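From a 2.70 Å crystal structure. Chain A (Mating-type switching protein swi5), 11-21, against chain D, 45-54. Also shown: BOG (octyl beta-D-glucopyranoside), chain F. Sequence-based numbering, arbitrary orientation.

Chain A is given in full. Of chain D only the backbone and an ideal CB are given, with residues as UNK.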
# COMPACT_ATOMS: atom_id res chain seq x y z
N HIS A 11 -25.54 14.59 -3.17
CA HIS A 11 -25.38 13.43 -2.23
C HIS A 11 -23.97 12.84 -2.30
O HIS A 11 -23.40 12.45 -1.28
CB HIS A 11 -26.42 12.34 -2.55
CG HIS A 11 -26.20 11.03 -1.85
ND1 HIS A 11 -26.36 9.80 -2.47
CD2 HIS A 11 -25.82 10.75 -0.57
CE1 HIS A 11 -26.10 8.83 -1.61
NE2 HIS A 11 -25.76 9.38 -0.46
N LEU A 12 -23.40 12.81 -3.52
CA LEU A 12 -22.21 12.02 -3.86
C LEU A 12 -20.90 12.44 -3.16
O LEU A 12 -19.81 12.14 -3.65
CB LEU A 12 -22.01 12.02 -5.38
CG LEU A 12 -22.87 11.10 -6.26
CD1 LEU A 12 -24.38 11.47 -6.24
CD2 LEU A 12 -22.29 11.09 -7.70
N LEU A 13 -21.02 13.14 -2.03
CA LEU A 13 -19.93 13.25 -1.05
C LEU A 13 -19.39 11.82 -0.91
O LEU A 13 -18.24 11.56 -1.25
CB LEU A 13 -20.43 13.81 0.32
CG LEU A 13 -19.52 14.05 1.57
CD1 LEU A 13 -18.81 15.41 1.58
CD2 LEU A 13 -20.30 13.93 2.89
N GLU A 14 -20.28 10.91 -0.51
CA GLU A 14 -19.90 9.57 -0.08
C GLU A 14 -19.81 8.55 -1.23
O GLU A 14 -19.06 7.58 -1.12
CB GLU A 14 -20.88 9.08 1.01
CG GLU A 14 -21.13 10.05 2.20
CD GLU A 14 -19.92 10.26 3.12
OE1 GLU A 14 -20.03 11.03 4.10
OE2 GLU A 14 -18.85 9.64 2.87
N GLN A 15 -20.54 8.74 -2.32
CA GLN A 15 -20.49 7.77 -3.42
C GLN A 15 -19.06 7.66 -4.01
O GLN A 15 -18.49 6.56 -4.12
CB GLN A 15 -21.50 8.14 -4.53
CG GLN A 15 -22.77 7.27 -4.61
CD GLN A 15 -24.08 7.98 -4.19
OE1 GLN A 15 -24.16 9.21 -4.11
NE2 GLN A 15 -25.11 7.18 -3.96
N GLN A 16 -18.48 8.81 -4.36
CA GLN A 16 -17.24 8.87 -5.13
C GLN A 16 -16.01 8.82 -4.24
O GLN A 16 -14.89 8.49 -4.70
CB GLN A 16 -17.20 10.16 -5.96
CG GLN A 16 -18.08 10.15 -7.20
CD GLN A 16 -18.26 11.54 -7.79
OE1 GLN A 16 -17.59 12.50 -7.40
NE2 GLN A 16 -19.17 11.65 -8.75
N LYS A 17 -16.19 9.17 -2.97
CA LYS A 17 -15.14 9.03 -1.97
C LYS A 17 -14.94 7.53 -1.64
O LYS A 17 -13.82 7.06 -1.66
CB LYS A 17 -15.45 9.88 -0.74
CG LYS A 17 -14.30 10.09 0.24
CD LYS A 17 -14.44 11.38 1.13
CE LYS A 17 -15.64 11.37 2.16
NZ LYS A 17 -16.19 12.75 2.50
N GLU A 18 -16.01 6.77 -1.40
CA GLU A 18 -15.85 5.34 -1.06
C GLU A 18 -15.42 4.41 -2.22
O GLU A 18 -14.79 3.40 -1.96
CB GLU A 18 -17.08 4.77 -0.36
CG GLU A 18 -17.10 4.99 1.15
CD GLU A 18 -18.21 5.95 1.62
OE1 GLU A 18 -17.97 6.74 2.58
OE2 GLU A 18 -19.32 5.90 1.05
N GLN A 19 -15.76 4.72 -3.47
CA GLN A 19 -15.32 3.89 -4.59
C GLN A 19 -13.84 4.11 -4.81
O GLN A 19 -13.10 3.19 -5.19
CB GLN A 19 -16.08 4.19 -5.89
CG GLN A 19 -15.99 3.05 -6.93
CD GLN A 19 -16.65 3.41 -8.28
OE1 GLN A 19 -17.78 3.90 -8.32
NE2 GLN A 19 -15.93 3.14 -9.38
N LEU A 20 -13.41 5.34 -4.58
CA LEU A 20 -12.01 5.69 -4.60
C LEU A 20 -11.29 4.91 -3.52
O LEU A 20 -10.30 4.22 -3.80
CB LEU A 20 -11.87 7.20 -4.36
CG LEU A 20 -10.49 7.82 -4.27
CD1 LEU A 20 -9.85 7.73 -5.64
CD2 LEU A 20 -10.59 9.25 -3.76
N GLU A 21 -11.78 5.00 -2.28
CA GLU A 21 -11.06 4.43 -1.13
C GLU A 21 -10.94 2.92 -1.26
O GLU A 21 -9.88 2.35 -0.98
CB GLU A 21 -11.70 4.79 0.21
CG GLU A 21 -11.09 4.01 1.40
CD GLU A 21 -11.24 4.73 2.75
OE1 GLU A 21 -10.35 4.53 3.62
OE2 GLU A 21 -12.24 5.48 2.92
N UNK D 45 -17.14 22.73 3.77
CA UNK D 45 -16.42 21.52 4.16
C UNK D 45 -16.32 20.53 2.97
O UNK D 45 -15.36 19.77 2.85
CB UNK D 45 -17.12 20.86 5.35
N UNK D 46 -17.31 20.58 2.09
CA UNK D 46 -17.38 19.69 0.94
C UNK D 46 -16.46 20.19 -0.14
O UNK D 46 -15.84 19.41 -0.84
CB UNK D 46 -18.81 19.57 0.41
N UNK D 47 -16.37 21.50 -0.27
CA UNK D 47 -15.39 22.09 -1.17
C UNK D 47 -13.97 21.65 -0.84
O UNK D 47 -13.25 21.16 -1.73
CB UNK D 47 -15.49 23.62 -1.12
N UNK D 48 -13.56 21.80 0.43
CA UNK D 48 -12.21 21.43 0.85
C UNK D 48 -11.91 19.93 0.70
O UNK D 48 -10.80 19.52 0.29
CB UNK D 48 -12.00 21.85 2.31
N UNK D 49 -12.93 19.11 0.98
CA UNK D 49 -12.89 17.70 0.69
C UNK D 49 -12.63 17.47 -0.78
O UNK D 49 -11.95 16.52 -1.14
CB UNK D 49 -14.19 17.02 1.12
N UNK D 50 -13.17 18.34 -1.64
CA UNK D 50 -12.99 18.13 -3.06
C UNK D 50 -11.67 18.65 -3.54
O UNK D 50 -10.95 17.92 -4.22
CB UNK D 50 -14.12 18.79 -3.85
N UNK D 51 -11.29 19.87 -3.15
CA UNK D 51 -9.95 20.35 -3.53
C UNK D 51 -8.93 19.30 -3.15
O UNK D 51 -8.01 19.05 -3.91
CB UNK D 51 -9.62 21.69 -2.86
N UNK D 52 -9.10 18.64 -2.00
CA UNK D 52 -8.13 17.63 -1.57
C UNK D 52 -8.08 16.41 -2.49
O UNK D 52 -6.98 16.00 -2.88
CB UNK D 52 -8.46 17.18 -0.15
N UNK D 53 -9.23 15.81 -2.81
CA UNK D 53 -9.21 14.61 -3.64
C UNK D 53 -8.81 14.95 -5.09
O UNK D 53 -8.29 14.11 -5.81
CB UNK D 53 -10.58 13.93 -3.61
N UNK D 54 -9.05 16.17 -5.52
CA UNK D 54 -8.57 16.61 -6.80
C UNK D 54 -7.05 16.66 -6.75
O UNK D 54 -6.40 16.02 -7.58
CB UNK D 54 -9.16 17.97 -7.18
C1 BOG F . -10.26 22.13 7.44
O1 BOG F . -9.62 23.42 7.30
C2 BOG F . -9.34 21.10 6.76
O2 BOG F . -9.42 21.34 5.29
C3 BOG F . -9.57 19.59 7.23
O3 BOG F . -8.33 18.84 7.39
C4 BOG F . -10.42 19.37 8.51
O4 BOG F . -11.21 18.18 8.41
C5 BOG F . -11.41 20.49 8.72
O5 BOG F . -10.63 21.71 8.80
C6 BOG F . -12.40 20.17 9.87
O6 BOG F . -13.38 19.12 9.55
C1' BOG F . -9.97 24.09 6.04
C2' BOG F . -10.05 25.64 6.11
C3' BOG F . -11.40 26.25 6.56
C4' BOG F . -11.94 27.40 5.68
C5' BOG F . -12.20 28.71 6.44
C6' BOG F . -13.64 29.27 6.34
C7' BOG F . -13.70 30.82 6.19
C8' BOG F . -15.01 31.37 5.57

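The chain D stretch is helical throughout and runs beside the chain A helix at an angle of 28° between their N-to-C directions, with a closest axis approach of 12.0 Å. At that separation side chains must bridge the gap.

Position 45 has CA-to-CB pointing sideways, with nothing of chain A within 5.5 Å of its CB, so many residues would suit it. It is Asp D45, whose end leads away.

At position 46 CA-to-CB is again sideways, but the ideal CB lies 4.3 Å from CD1 of Leu A13. This methyl group favours an apolar side chain, such as leucine, isoleucine, valine or methionine. The residue is Leu D46; its end swings nearer, and Leu D46 CD2 lies 3.2 Å from Leu A13 CD1, an apolar contact modelled closer than two methyls usually come.

Positions 47 and 48 are out of reach of chain A, which sets little demand there. The octyl glucoside lies near 48, and a side chain able to lie against its alkyl chain would fit. Leu D47 occupies the first; at the second, His D48 has BOG C1' over one face of its ring, and its CE1 comes within 3.2 Å of BOG C4'.

Position 49 points toward chain A, its ideal CB 4.9 Å from both Leu A13 CD1 and Lys A17 NZ. A methyl and an ammonium would admit a small or medium residue, apolar or polar; an acidic one could also answer the lysine. Thr D49 is found. Its CG2 lies 4.0 Å from Lys A17 NZ, while OG1 turns back to donate a hydrogen bond to Asp D45 O (3.1 Å).

Position 50 starts sideways with nothing of chain A near its CB, so only a long side chain could reach across. The carbonyl of Leu A12 and the amide of Gln A16 offer polar atoms there; tyrosine or arginine would span the gap, and lysine only if fully extended. It is Tyr D50. Its OH approaches Leu A12 O to 2.9 Å, but the angle is too poor for a hydrogen bond; Gln A16 OE1 also lies near the ring edge.

Position 53 points toward chain A, its ideal CB 4.7 Å from Leu A20 CD2, which calls for an aliphatic residue. Ile D53 supplies it, CD1 meeting Leu A20 CD2 at 4.1 Å.

Positions 51, 52 and 54 are out of reach of chain A, which leaves the choice free; they are Asn D51, Glu D52 and Arg D54.

Chain D (45-54) DLLHTYNEIR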
# COMPACT_ATOMS: atom_id res chain seq x y z
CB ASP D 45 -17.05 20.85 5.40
CG ASP D 45 -16.77 21.64 6.71
OD1 ASP D 45 -15.91 22.55 6.71
OD2 ASP D 45 -17.41 21.35 7.76
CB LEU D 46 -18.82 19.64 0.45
CG LEU D 46 -19.15 18.88 -0.82
CD1 LEU D 46 -18.74 19.67 -2.06
CD2 LEU D 46 -18.46 17.56 -0.71
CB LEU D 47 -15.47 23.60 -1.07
CG LEU D 47 -14.95 24.48 -2.19
CD1 LEU D 47 -16.11 25.45 -2.51
CD2 LEU D 47 -13.63 25.24 -1.81
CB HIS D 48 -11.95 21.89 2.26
CG HIS D 48 -11.72 23.36 2.39
ND1 HIS D 48 -12.45 24.16 3.24
CD2 HIS D 48 -10.84 24.19 1.77
CE1 HIS D 48 -12.04 25.41 3.15
NE2 HIS D 48 -11.06 25.46 2.26
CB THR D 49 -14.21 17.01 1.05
OG1 THR D 49 -14.31 16.89 2.47
CG2 THR D 49 -14.31 15.61 0.43
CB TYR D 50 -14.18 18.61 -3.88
CG TYR D 50 -15.20 17.47 -3.98
CD1 TYR D 50 -15.89 17.02 -2.86
CD2 TYR D 50 -15.41 16.79 -5.18
CE1 TYR D 50 -16.80 15.95 -2.92
CE2 TYR D 50 -16.33 15.70 -5.25
CZ TYR D 50 -17.02 15.29 -4.11
OH TYR D 50 -17.92 14.23 -4.15
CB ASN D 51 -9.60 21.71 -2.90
CG ASN D 51 -10.41 22.87 -3.49
OD1 ASN D 51 -10.52 23.95 -2.88
ND2 ASN D 51 -10.99 22.65 -4.67
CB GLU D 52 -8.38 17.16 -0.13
CG GLU D 52 -7.47 15.98 0.25
CD GLU D 52 -7.46 15.63 1.71
OE1 GLU D 52 -6.46 15.95 2.40
OE2 GLU D 52 -8.42 14.97 2.15
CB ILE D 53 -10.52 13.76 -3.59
CG1 ILE D 53 -11.35 13.88 -4.87
CG2 ILE D 53 -11.37 14.02 -2.31
CD1 ILE D 53 -12.38 12.73 -5.02
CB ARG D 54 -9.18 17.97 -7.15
CG ARG D 54 -8.57 18.67 -8.34
CD ARG D 54 -7.75 19.87 -7.92
NE ARG D 54 -8.61 21.03 -7.71
CZ ARG D 54 -8.18 22.27 -7.47
NH1 ARG D 54 -6.88 22.53 -7.40
NH2 ARG D 54 -9.07 23.25 -7.29
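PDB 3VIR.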